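Local atomic coordinates of cysteine desulfurase (Elizabethkingia anophelis NUHP1, PDB entry 5VPR), a protein that carries covalently bound pyridoxal 5'-phosphate and probably removes sulfur from L-cysteine, leaving L-alanine and passing the sulfur to a carrier. Residues L158-L163 with I189-R194; N201-I206 with C224-F229; D120-S125 with T171-V176; L183-P188 with A336-V341. All coordinates share one frame; numbering follows the deposited sequence.

Contact 1: L158-L163 with I189-R194; sequences LQIDVL and IDEIIR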
loop_
_atom_site.group_PDB
_atom_site.type_symbol
_atom_site.label_atom_id
_atom_site.label_comp_id
_atom_site.label_asym_id
_atom_site.label_seq_id
_atom_site.Cartn_x
_atom_site.Cartn_y
_atom_site.Cartn_z
ATOM N N LEU A 158 -3.332 17.132 2.765
ATOM C CA LEU A 158 -4.363 17.174 3.797
ATOM C C LEU A 158 -4.335 18.500 4.546
ATOM O O LEU A 158 -3.266 19.061 4.806
ATOM C CB LEU A 158 -4.189 16.027 4.793
ATOM C CG LEU A 158 -4.564 14.628 4.294
ATOM C CD1 LEU A 158 -4.312 13.565 5.375
ATOM C CD2 LEU A 158 -6.020 14.602 3.844
ATOM N N GLN A 159 -5.523 19.004 4.891
ATOM C CA GLN A 159 -5.647 20.186 5.750
ATOM C C GLN A 159 -5.669 19.709 7.202
ATOM O O GLN A 159 -6.706 19.673 7.870
ATOM C CB GLN A 159 -6.893 20.985 5.387
ATOM N N ILE A 160 -4.488 19.333 7.703
ATOM C CA ILE A 160 -4.428 18.636 8.986
ATOM C C ILE A 160 -4.609 19.566 10.168
ATOM O O ILE A 160 -4.876 19.088 11.278
ATOM C CB ILE A 160 -3.111 17.864 9.181
ATOM C CG1 ILE A 160 -1.921 18.819 9.253
ATOM C CG2 ILE A 160 -2.935 16.848 8.072
ATOM C CD1 ILE A 160 -0.649 18.142 9.691
ATOM N N ASP A 161 -4.488 20.875 9.964
ATOM C CA ASP A 161 -4.701 21.799 11.070
ATOM C C ASP A 161 -6.159 21.846 11.516
ATOM O O ASP A 161 -6.451 22.401 12.581
ATOM C CB ASP A 161 -4.197 23.196 10.688
ATOM C CG ASP A 161 -2.669 23.296 10.713
ATOM O OD1 ASP A 161 -2.033 22.519 11.464
ATOM O OD2 ASP A 161 -2.109 24.152 9.987
ATOM N N VAL A 162 -7.073 21.241 10.757
ATOM C CA VAL A 162 -8.444 21.113 11.235
ATOM C C VAL A 162 -8.507 20.256 12.501
ATOM O O VAL A 162 -9.414 20.426 13.329
ATOM C CB VAL A 162 -9.339 20.559 10.110
ATOM C CG1 VAL A 162 -9.306 19.035 10.059
ATOM C CG2 VAL A 162 -10.746 21.072 10.270
ATOM N N LEU A 163 -7.544 19.344 12.689
ATOM C CA LEU A 163 -7.525 18.517 13.895
ATOM C C LEU A 163 -7.418 19.366 15.154
ATOM O O LEU A 163 -7.927 18.974 16.206
ATOM C CB LEU A 163 -6.369 17.518 13.832
ATOM C CG LEU A 163 -6.394 16.540 12.648
ATOM C CD1 LEU A 163 -5.189 15.607 12.659
ATOM C CD2 LEU A 163 -7.677 15.751 12.673
ATOM N N ILE A 189 2.308 11.890 8.621
ATOM C CA ILE A 189 1.792 10.965 9.643
ATOM C C ILE A 189 2.334 11.292 11.034
ATOM O O ILE A 189 1.604 11.200 12.034
ATOM C CB ILE A 189 2.118 9.518 9.244
ATOM C CG1 ILE A 189 1.289 9.120 8.031
ATOM C CG2 ILE A 189 1.817 8.557 10.380
ATOM C CD1 ILE A 189 -0.174 9.344 8.226
ATOM N N ASP A 190 3.622 11.645 11.138
ATOM C CA ASP A 190 4.204 11.853 12.468
ATOM C C ASP A 190 3.626 13.094 13.135
ATOM O O ASP A 190 3.377 13.104 14.349
ATOM C CB ASP A 190 5.725 11.963 12.383
ATOM C CG ASP A 190 6.385 10.636 12.064
ATOM O OD1 ASP A 190 5.699 9.591 12.149
ATOM O OD2 ASP A 190 7.589 10.638 11.724
ATOM N N GLU A 191 3.410 14.150 12.356
ATOM C CA GLU A 191 2.766 15.347 12.881
ATOM C C GLU A 191 1.314 15.072 13.260
ATOM O O GLU A 191 0.837 15.542 14.298
ATOM C CB GLU A 191 2.847 16.454 11.837
ATOM C CG GLU A 191 2.428 17.810 12.325
ATOM C CD GLU A 191 2.477 18.814 11.207
ATOM O OE1 GLU A 191 1.820 19.873 11.310
ATOM O OE2 GLU A 191 3.166 18.513 10.206
ATOM N N ILE A 192 0.600 14.302 12.430
ATOM C CA ILE A 192 -0.796 13.969 12.724
ATOM C C ILE A 192 -0.900 13.179 14.027
ATOM O O ILE A 192 -1.708 13.500 14.905
ATOM C CB ILE A 192 -1.421 13.186 11.551
ATOM C CG1 ILE A 192 -1.529 14.062 10.300
ATOM C CG2 ILE A 192 -2.784 12.601 11.952
ATOM C CD1 ILE A 192 -1.970 13.276 9.040
ATOM N N ILE A 193 -0.085 12.128 14.168
ATOM C CA ILE A 193 -0.119 11.292 15.366
ATOM C C ILE A 193 0.216 12.115 16.605
ATOM O O ILE A 193 -0.456 12.011 17.635
ATOM C CB ILE A 193 0.831 10.095 15.203
ATOM C CG1 ILE A 193 0.249 9.102 14.187
ATOM C CG2 ILE A 193 1.033 9.380 16.531
ATOM C CD1 ILE A 193 1.168 7.949 13.899
ATOM N N ARG A 194 1.243 12.965 16.514
ATOM C CA ARG A 194 1.569 13.851 17.626
ATOM C C ARG A 194 0.362 14.698 18.020
ATOM O O ARG A 194 0.044 14.822 19.208
ATOM C CB ARG A 194 2.761 14.741 17.253
ATOM C CG ARG A 194 3.780 14.881 18.355
ATOM C CD ARG A 194 4.925 15.826 17.970
ATOM N NE ARG A 194 5.433 15.536 16.632
ATOM C CZ ARG A 194 5.320 16.365 15.601
ATOM N NH1 ARG A 194 4.736 17.546 15.771
ATOM N NH2 ARG A 194 5.802 16.022 14.410
#
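In the large domain of this fold-type I pyridoxal-phosphate enzyme, the turn 158-163, leading into helix 163-166, packs beside the first turns of helix 189-199 on one face of the mixed central sheet. The buried part centres on I192, whose two branches meet different partners. Its CG1 lies beside the backbone N (chi1 -66°) and CD1 extends onward (chi2 172°), reaching the CG2 methyl of I160 at 3.8 Å. The other branch, CG2, meets L163 CD1 at 3.9 Å, the two side chains crossing obliquely. On the sheet side, L158 CD1 comes no nearer than 4.4 Å to I192 CD1. Beneath this cluster V176 of strand 171-177 receives I192 and L158. No hydrogen bond joins the segments, so packing alone holds them.

Toward solvent the contact thins to the single methyl I160 CD1 against the carboxylate of partly exposed E191. The extended chain of E191, CG anti to its N, crosses I160 at about a right angle. D161 OD1, exposed, stands 4.7 Å from E191 OE1, a like-charge approach perhaps eased by the long, weak ion pair of D161 with K195. On this side I160 CD1 comes 3.4 Å from E191 OE1.

Contact 2: N201-I206 with C224-F229; sequences NAFIFI and CDFFAF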
loop_
_atom_site.group_PDB
_atom_site.type_symbol
_atom_site.label_atom_id
_atom_site.label_comp_id
_atom_site.label_asym_id
_atom_site.label_seq_id
_atom_site.Cartn_x
_atom_site.Cartn_y
_atom_site.Cartn_z
ATOM N N ASN A 201 -7.802 10.952 23.218
ATOM C CA ASN A 201 -7.516 9.561 23.553
ATOM C C ASN A 201 -7.948 8.618 22.432
ATOM O O ASN A 201 -8.256 7.455 22.682
ATOM C CB ASN A 201 -8.195 9.162 24.868
ATOM C CG ASN A 201 -7.463 9.697 26.102
ATOM O OD1 ASN A 201 -6.242 9.854 26.095
ATOM N ND2 ASN A 201 -8.214 9.975 27.166
ATOM N N ALA A 202 -7.985 9.114 21.200
ATOM C CA ALA A 202 -8.420 8.313 20.058
ATOM C C ALA A 202 -7.408 7.225 19.721
ATOM O O ALA A 202 -6.202 7.393 19.903
ATOM C CB ALA A 202 -8.623 9.211 18.825
ATOM N N PHE A 203 -7.910 6.100 19.210
ATOM C CA PHE A 203 -7.051 5.144 18.525
ATOM C C PHE A 203 -6.627 5.699 17.170
ATOM O O PHE A 203 -7.376 6.422 16.510
ATOM C CB PHE A 203 -7.770 3.800 18.313
ATOM C CG PHE A 203 -8.057 3.028 19.587
ATOM C CD1 PHE A 203 -8.939 1.955 19.571
ATOM C CD2 PHE A 203 -7.447 3.364 20.786
ATOM C CE1 PHE A 203 -9.215 1.233 20.737
ATOM C CE2 PHE A 203 -7.718 2.649 21.953
ATOM C CZ PHE A 203 -8.604 1.583 21.924
ATOM N N ILE A 204 -5.428 5.321 16.732
ATOM C CA ILE A 204 -4.874 5.808 15.473
ATOM C C ILE A 204 -4.705 4.635 14.509
ATOM O O ILE A 204 -3.876 3.744 14.740
ATOM C CB ILE A 204 -3.545 6.531 15.678
ATOM C CG1 ILE A 204 -3.741 7.725 16.615
ATOM C CG2 ILE A 204 -2.978 6.961 14.324
ATOM C CD1 ILE A 204 -2.470 8.425 16.945
ATOM N N PHE A 205 -5.448 4.659 13.410
ATOM C CA PHE A 205 -5.352 3.632 12.370
ATOM C C PHE A 205 -4.616 4.221 11.174
ATOM O O PHE A 205 -5.081 5.199 10.579
ATOM C CB PHE A 205 -6.750 3.149 11.963
ATOM C CG PHE A 205 -6.766 1.999 10.973
ATOM C CD1 PHE A 205 -7.129 0.724 11.384
ATOM C CD2 PHE A 205 -6.469 2.197 9.638
ATOM C CE1 PHE A 205 -7.178 -0.338 10.482
ATOM C CE2 PHE A 205 -6.517 1.129 8.727
ATOM C CZ PHE A 205 -6.866 -0.140 9.163
ATOM N N ILE A 206 -3.495 3.611 10.801
ATOM C CA ILE A 206 -2.733 4.022 9.625
ATOM C C ILE A 206 -2.903 2.964 8.532
ATOM O O ILE A 206 -2.548 1.796 8.721
ATOM C CB ILE A 206 -1.249 4.223 9.951
ATOM C CG1 ILE A 206 -1.085 5.242 11.088
ATOM C CG2 ILE A 206 -0.518 4.727 8.698
ATOM C CD1 ILE A 206 -1.513 6.644 10.691
ATOM N N CYS A 224 1.727 4.263 15.822
ATOM C CA CYS A 224 0.357 3.983 15.419
ATOM C C CYS A 224 -0.245 2.921 16.339
ATOM O O CYS A 224 0.471 2.121 16.952
ATOM C CB CYS A 224 0.317 3.495 13.968
ATOM S SG CYS A 224 1.422 2.075 13.738
ATOM N N ASP A 225 -1.572 2.926 16.459
ATOM C CA ASP A 225 -2.235 1.824 17.152
ATOM C C ASP A 225 -2.512 0.646 16.224
ATOM O O ASP A 225 -2.500 -0.508 16.674
ATOM C CB ASP A 225 -3.549 2.294 17.765
ATOM C CG ASP A 225 -3.332 3.278 18.899
ATOM O OD1 ASP A 225 -2.547 2.954 19.807
ATOM O OD2 ASP A 225 -3.932 4.366 18.863
ATOM N N PHE A 226 -2.769 0.929 14.947
ATOM C CA PHE A 226 -2.963 -0.075 13.908
ATOM C C PHE A 226 -2.189 0.345 12.670
ATOM O O PHE A 226 -2.064 1.536 12.380
ATOM C CB PHE A 226 -4.428 -0.231 13.488
ATOM C CG PHE A 226 -5.361 -0.483 14.605
ATOM C CD1 PHE A 226 -6.064 0.563 15.182
ATOM C CD2 PHE A 226 -5.562 -1.768 15.077
ATOM C CE1 PHE A 226 -6.944 0.335 16.216
ATOM C CE2 PHE A 226 -6.441 -2.001 16.118
ATOM C CZ PHE A 226 -7.131 -0.953 16.687
ATOM N N PHE A 227 -1.709 -0.643 11.914
ATOM C CA PHE A 227 -1.027 -0.392 10.650
ATOM C C PHE A 227 -1.408 -1.512 9.696
ATOM O O PHE A 227 -1.183 -2.676 10.014
ATOM C CB PHE A 227 0.497 -0.333 10.825
ATOM C CG PHE A 227 1.235 0.078 9.568
ATOM C CD1 PHE A 227 1.418 1.420 9.262
ATOM C CD2 PHE A 227 1.736 -0.879 8.690
ATOM C CE1 PHE A 227 2.090 1.809 8.103
ATOM C CE2 PHE A 227 2.400 -0.500 7.519
ATOM C CZ PHE A 227 2.584 0.851 7.230
ATOM N N ALA A 228 -1.994 -1.176 8.544
ATOM C CA ALA A 228 -2.508 -2.192 7.629
ATOM C C ALA A 228 -1.910 -2.035 6.234
ATOM O O ALA A 228 -1.717 -0.911 5.755
ATOM C CB ALA A 228 -4.043 -2.124 7.563
ATOM N N PHE A 229 -1.622 -3.161 5.572
ATOM C CA PHE A 229 -1.078 -3.093 4.220
ATOM C C PHE A 229 -1.383 -4.394 3.489
ATOM O O PHE A 229 -1.905 -5.355 4.070
ATOM C CB PHE A 229 0.435 -2.752 4.197
ATOM C CG PHE A 229 1.322 -3.710 4.969
ATOM C CD1 PHE A 229 1.387 -3.656 6.350
ATOM C CD2 PHE A 229 2.155 -4.605 4.301
ATOM C CE1 PHE A 229 2.225 -4.501 7.063
ATOM C CE2 PHE A 229 2.993 -5.477 5.017
ATOM C CZ PHE A 229 3.036 -5.407 6.393
#
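D225 holds I204 at its N-H and, with F226, at its carbonyl. The I204 N-H points to D225 OD2 at 2.8 Å, using the anti lone pair of that oxygen, and R197 forms a salt bridge with the same OD2. The carbonyl I204 O in turn accepts two bonds within its own plane, from D225 N and F226 N, each 3.0 Å from I204 O. Beyond this doubled grip regular parallel pairing takes over. I206 N bonds to F226 O at an N-H...O angle of 166°, although the donor sits above the carbonyl plane. A228 N then meets I206 O nearly along its C=O axis. The axes of strands 203-206 and 226-229 lie 4.7 Å apart with N-to-C directions only 16° from each other, as expected in a beta-alpha-beta unit, here with helix 219-222 in the connection.

Side chains fill both sheet faces. On one, F205 CD1 touches F226 CB at 3.6 Å, while F205 CZ reaches the A228 methyl; the F205 and F226 rings are oblique, their planes 36° apart. F203 CB comes against the edge of the F226 ring. On the other face I206 splits its branches, CG1 packing on C224 CB at 3.6 Å and CG2 on F227 CD1 at 3.9 Å.

A buried carboxylate held by a backbone N-H and an arginine is probably ionised, so D225 would fix the start of the pairing by charge, whereas the rest depends on backbone hydrogen bonds and apolar packing.

Contact 3: D120-S125 with T171-V176; sequences DEIIIS and TKLVSV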
loop_
_atom_site.group_PDB
_atom_site.type_symbol
_atom_site.label_atom_id
_atom_site.label_comp_id
_atom_site.label_asym_id
_atom_site.label_seq_id
_atom_site.Cartn_x
_atom_site.Cartn_y
_atom_site.Cartn_z
ATOM N N ASP A 120 -19.921 9.928 20.035
ATOM C CA ASP A 120 -18.490 9.951 19.789
ATOM C C ASP A 120 -18.218 10.335 18.337
ATOM O O ASP A 120 -19.130 10.440 17.513
ATOM C CB ASP A 120 -17.873 8.592 20.119
ATOM C CG ASP A 120 -18.005 8.238 21.589
ATOM O OD1 ASP A 120 -18.172 9.172 22.405
ATOM O OD2 ASP A 120 -17.938 7.035 21.928
ATOM N N GLU A 121 -16.944 10.553 18.020
ATOM C CA GLU A 121 -16.557 11.041 16.703
ATOM C C GLU A 121 -15.433 10.192 16.123
ATOM O O GLU A 121 -14.548 9.725 16.852
ATOM C CB GLU A 121 -16.138 12.520 16.773
ATOM C CG GLU A 121 -17.189 13.415 17.418
ATOM C CD GLU A 121 -16.863 14.892 17.317
ATOM O OE1 GLU A 121 -17.749 15.714 17.630
ATOM O OE2 GLU A 121 -15.728 15.235 16.926
ATOM N N ILE A 122 -15.500 9.978 14.805
ATOM C CA ILE A 122 -14.492 9.270 14.023
ATOM C C ILE A 122 -13.977 10.237 12.964
ATOM O O ILE A 122 -14.773 10.863 12.255
ATOM C CB ILE A 122 -15.070 8.006 13.352
ATOM C CG1 ILE A 122 -15.689 7.061 14.382
ATOM C CG2 ILE A 122 -14.005 7.289 12.546
ATOM C CD1 ILE A 122 -14.734 6.620 15.455
ATOM N N ILE A 123 -12.657 10.362 12.854
ATOM C CA ILE A 123 -12.027 11.252 11.884
ATOM C C ILE A 123 -11.283 10.399 10.864
ATOM O O ILE A 123 -10.494 9.522 11.236
ATOM C CB ILE A 123 -11.079 12.259 12.564
ATOM C CG1 ILE A 123 -11.840 13.123 13.573
ATOM C CG2 ILE A 123 -10.414 13.119 11.522
ATOM C CD1 ILE A 123 -10.975 14.174 14.308
ATOM N N ILE A 124 -11.543 10.645 9.577
ATOM C CA ILE A 124 -10.865 9.940 8.502
ATOM C C ILE A 124 -10.317 10.962 7.515
ATOM O O ILE A 124 -10.772 12.106 7.444
ATOM C CB ILE A 124 -11.791 8.937 7.774
ATOM C CG1 ILE A 124 -12.929 9.679 7.065
ATOM C CG2 ILE A 124 -12.343 7.904 8.747
ATOM C CD1 ILE A 124 -13.810 8.775 6.225
ATOM N N SER A 125 -9.314 10.533 6.756
ATOM C CA SER A 125 -8.774 11.369 5.694
ATOM C C SER A 125 -9.612 11.219 4.426
ATOM O O SER A 125 -10.371 10.257 4.267
ATOM C CB SER A 125 -7.310 11.011 5.420
ATOM O OG SER A 125 -7.140 9.613 5.210
ATOM N N THR A 171 -13.356 12.180 20.383
ATOM C CA THR A 171 -12.651 11.507 19.291
ATOM C C THR A 171 -12.192 10.124 19.732
ATOM O O THR A 171 -11.328 10.000 20.606
ATOM C CB THR A 171 -11.435 12.310 18.839
ATOM O OG1 THR A 171 -11.752 13.710 18.760
ATOM C CG2 THR A 171 -10.971 11.787 17.481
ATOM N N LYS A 172 -12.726 9.080 19.099
ATOM C CA LYS A 172 -12.372 7.724 19.482
ATOM C C LYS A 172 -11.479 7.013 18.481
ATOM O O LYS A 172 -10.784 6.064 18.864
ATOM C CB LYS A 172 -13.638 6.891 19.705
ATOM C CG LYS A 172 -14.513 7.417 20.833
ATOM C CD LYS A 172 -13.683 7.650 22.097
ATOM C CE LYS A 172 -14.477 8.343 23.196
ATOM N NZ LYS A 172 -15.548 7.471 23.737
ATOM N N LEU A 173 -11.476 7.438 17.220
ATOM C CA LEU A 173 -10.648 6.794 16.218
ATOM C C LEU A 173 -10.325 7.791 15.120
ATOM O O LEU A 173 -11.194 8.540 14.666
ATOM C CB LEU A 173 -11.327 5.553 15.628
ATOM C CG LEU A 173 -10.355 4.773 14.735
ATOM C CD1 LEU A 173 -10.242 3.328 15.131
ATOM C CD2 LEU A 173 -10.751 4.895 13.277
ATOM N N VAL A 174 -9.061 7.804 14.723
ATOM C CA VAL A 174 -8.573 8.616 13.620
ATOM C C VAL A 174 -7.915 7.662 12.643
ATOM O O VAL A 174 -7.060 6.860 13.035
ATOM C CB VAL A 174 -7.574 9.694 14.084
ATOM C CG1 VAL A 174 -7.035 10.483 12.875
ATOM C CG2 VAL A 174 -8.220 10.620 15.116
ATOM N N SER A 175 -8.322 7.732 11.386
ATOM C CA SER A 175 -7.792 6.843 10.359
ATOM C C SER A 175 -7.244 7.674 9.210
ATOM O O SER A 175 -7.974 8.475 8.617
ATOM C CB SER A 175 -8.861 5.881 9.852
ATOM O OG SER A 175 -8.319 5.110 8.793
ATOM N N VAL A 176 -5.973 7.475 8.887
ATOM C CA VAL A 176 -5.299 8.248 7.851
ATOM C C VAL A 176 -4.517 7.287 6.963
ATOM O O VAL A 176 -3.876 6.358 7.463
ATOM C CB VAL A 176 -4.351 9.320 8.464
ATOM C CG1 VAL A 176 -3.729 10.180 7.380
ATOM C CG2 VAL A 176 -5.078 10.194 9.470
HETATM O O HOH W 1 -13.147 14.689 16.769
#
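Strands 121-125 and 171-177 are parallel neighbours in the seven-stranded sheet of the fold-type I large domain, their short axes only 6° apart in direction. Side chains alternate between its faces except at K172, an additional residue between T171 and L173 that turns toward the partner strand. On the face carrying I122, I124, L173 and S175, which helix 134-142 covers through W136, I122 leans across: with chi2 at -58° its chain bends and CD1 lands 3.6 Å from L173 CB. I124 does otherwise, its CG1 lying in the crowded position between N and the carbonyl carbon, so only CG2 approaches S175 CB. On the opposite face the extended I123 chain carries CD1 obliquely to T171 CG2 at 4.0 Å, while V196 of helix 189-199 packs on V174.

Backbone bonds alternate in direction, with K172 N on E121 O the straightest at 173° and S175 N on I123 O the shortest at 2.8 Å.

Polar groups gather at the start of the pair. E121, salt-bridged to R148, and T171, bonded through OG1 to S168 N, are joined by one water that accepts from T171 OG1 and donates to E121 OE2. K172, bent at chi2 and chi4, folds back over D120, whose OD2 also takes the N-H of K117. The salt bridge, weak as a hydrogen bond, sets K172 NZ 3.0 Å from D120 OD2.

Contact 4: L183-P188 with A336-V341; sequences LGIVNP and ANRAGV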
loop_
_atom_site.group_PDB
_atom_site.type_symbol
_atom_site.label_atom_id
_atom_site.label_comp_id
_atom_site.label_asym_id
_atom_site.label_seq_id
_atom_site.Cartn_x
_atom_site.Cartn_y
_atom_site.Cartn_z
ATOM N N LEU A 183 -2.511 10.205 -6.027
ATOM C CA LEU A 183 -1.427 11.131 -6.316
ATOM C C LEU A 183 -0.085 10.705 -5.734
ATOM O O LEU A 183 0.941 11.267 -6.126
ATOM C CB LEU A 183 -1.779 12.535 -5.799
ATOM C CG LEU A 183 -3.008 13.207 -6.408
ATOM C CD1 LEU A 183 -3.262 14.552 -5.746
ATOM C CD2 LEU A 183 -2.837 13.384 -7.918
ATOM N N GLY A 184 -0.058 9.727 -4.834
ATOM C CA GLY A 184 1.192 9.330 -4.216
ATOM C C GLY A 184 1.710 10.287 -3.163
ATOM O O GLY A 184 2.881 10.206 -2.787
ATOM N N ILE A 185 0.875 11.200 -2.674
ATOM C CA ILE A 185 1.346 12.190 -1.713
ATOM C C ILE A 185 1.628 11.517 -0.379
ATOM O O ILE A 185 0.813 10.739 0.127
ATOM C CB ILE A 185 0.326 13.328 -1.580
ATOM C CG1 ILE A 185 0.464 14.253 -2.800
ATOM C CG2 ILE A 185 0.533 14.090 -0.264
ATOM C CD1 ILE A 185 -0.651 15.249 -2.996
ATOM N N VAL A 186 2.802 11.792 0.184
ATOM C CA VAL A 186 3.157 11.288 1.504
ATOM C C VAL A 186 2.538 12.210 2.550
ATOM O O VAL A 186 2.930 13.370 2.673
ATOM C CB VAL A 186 4.674 11.198 1.676
ATOM C CG1 VAL A 186 5.025 10.757 3.110
ATOM C CG2 VAL A 186 5.262 10.259 0.625
ATOM N N ASN A 187 1.589 11.696 3.310
ATOM C CA ASN A 187 0.929 12.527 4.305
ATOM C C ASN A 187 1.793 12.660 5.561
ATOM O O ASN A 187 2.615 11.789 5.856
ATOM C CB ASN A 187 -0.435 11.947 4.656
ATOM C CG ASN A 187 -1.440 12.151 3.542
ATOM O OD1 ASN A 187 -1.542 13.249 2.992
ATOM N ND2 ASN A 187 -2.164 11.087 3.172
ATOM N N PRO A 188 1.660 13.766 6.292
ATOM C CA PRO A 188 2.546 13.983 7.448
ATOM C C PRO A 188 2.076 13.206 8.676
ATOM O O PRO A 188 1.540 13.756 9.664
ATOM C CB PRO A 188 2.473 15.502 7.628
ATOM C CG PRO A 188 1.086 15.837 7.198
ATOM C CD PRO A 188 0.827 14.949 6.010
ATOM N N ALA A 336 4.737 18.522 -4.141
ATOM C CA ALA A 336 4.557 17.739 -2.925
ATOM C C ALA A 336 5.559 16.590 -2.841
ATOM O O ALA A 336 6.047 16.081 -3.854
ATOM C CB ALA A 336 3.132 17.186 -2.846
ATOM N N ASN A 337 5.850 16.184 -1.607
ATOM C CA ASN A 337 6.627 14.977 -1.348
ATOM C C ASN A 337 5.781 13.753 -1.702
ATOM O O ASN A 337 4.691 13.562 -1.153
ATOM C CB ASN A 337 7.060 14.969 0.122
ATOM C CG ASN A 337 7.738 13.673 0.548
ATOM O OD1 ASN A 337 8.271 12.930 -0.276
ATOM N ND2 ASN A 337 7.717 13.399 1.852
ATOM N N ARG A 338 6.260 12.933 -2.638
ATOM C CA ARG A 338 5.448 11.858 -3.178
ATOM C C ARG A 338 6.252 10.569 -3.253
ATOM O O ARG A 338 7.481 10.584 -3.360
ATOM C CB ARG A 338 4.901 12.188 -4.574
ATOM C CG ARG A 338 4.017 13.422 -4.605
ATOM C CD ARG A 338 3.223 13.493 -5.902
ATOM N NE ARG A 338 4.049 13.215 -7.070
ATOM C CZ ARG A 338 4.905 14.077 -7.604
ATOM N NH1 ARG A 338 5.063 15.282 -7.074
ATOM N NH2 ARG A 338 5.609 13.727 -8.667
ATOM N N ALA A 339 5.534 9.454 -3.195
ATOM C CA ALA A 339 6.126 8.122 -3.227
ATOM C C ALA A 339 5.648 7.426 -4.497
ATOM O O ALA A 339 4.493 7.005 -4.586
ATOM C CB ALA A 339 5.764 7.320 -1.980
ATOM N N GLY A 340 6.532 7.361 -5.488
ATOM C CA GLY A 340 6.391 6.461 -6.618
ATOM C C GLY A 340 5.282 6.740 -7.609
ATOM O O GLY A 340 4.956 5.853 -8.396
ATOM N N VAL A 341 4.697 7.937 -7.617
ATOM C CA VAL A 341 3.534 8.217 -8.460
ATOM C C VAL A 341 3.714 9.579 -9.127
ATOM O O VAL A 341 3.884 10.587 -8.432
ATOM C CB VAL A 341 2.221 8.204 -7.654
ATOM C CG1 VAL A 341 1.056 8.576 -8.552
ATOM C CG2 VAL A 341 1.974 6.838 -6.983
#
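The guanidinium of R338 is gripped along its edge. Exactly in its plane lies V341 O, which R338 NE meets at 3.0 Å in an almost straight bond of 176°, the donor standing nearly along the C=O axis. L183 O also comes to this edge near the plane, but as a contact with the methylene next to it, 3.2 Å from R338 CD. At the far end NH2 is hydrogen-bonded to Q320, its strongest outside partner. A bend at chi3 (-46°) turns the group back toward V341 and so closes the loop 336-341 on itself. The other flat side chain, the N337 amide, lies against V186, with ND2 3.8 Å from V186 CB.

Between these groups the two backbones form a single bridge, I185 with R338. A339 N donates to G184 O at 2.8 Å, and V186 N to N337 O at 2.9 Å, both donors lying in the carbonyl plane of their acceptor. The bridge ties the segment 183-188, which leads from strand 171-177 of the large-domain sheet to helix 189-199, to the loop entering strand 341-345 of the separate antiparallel sheet, consistent with the large and small domains of class-V aminotransferases.

Glycine at G184, with phi at 75°, brings bare backbone against V341, whose CB is 3.8 Å from G184 CA. On either side of the bridge small apolar contacts follow: V186 CG2 meets the A339 methyl, and I185 CG1 lies 4.0 Å from A336 CB.

Overall arrangement
Contacts 2 and 3 are pairings in one sheet, separated by the intervening pairing of strands 203-207 and 171-177, where F205 N probably bonds to V174 O at 2.8 Å. Both are buried and rely on backbone hydrogen bonds between parallel strands, with acidic residues near their starts. Contact 1 lies on a face of that sheet and is almost wholly apolar; I189 and I192 rest on V176, I193 on I204, with charged groups toward solvent. Contact 4, partly buried, stands apart, about 20 Å from contact 2 between centres, and joins the loop before helix 189-199 to another sheet. Its P188 touches I160 of contact 1, so that helix start links the two.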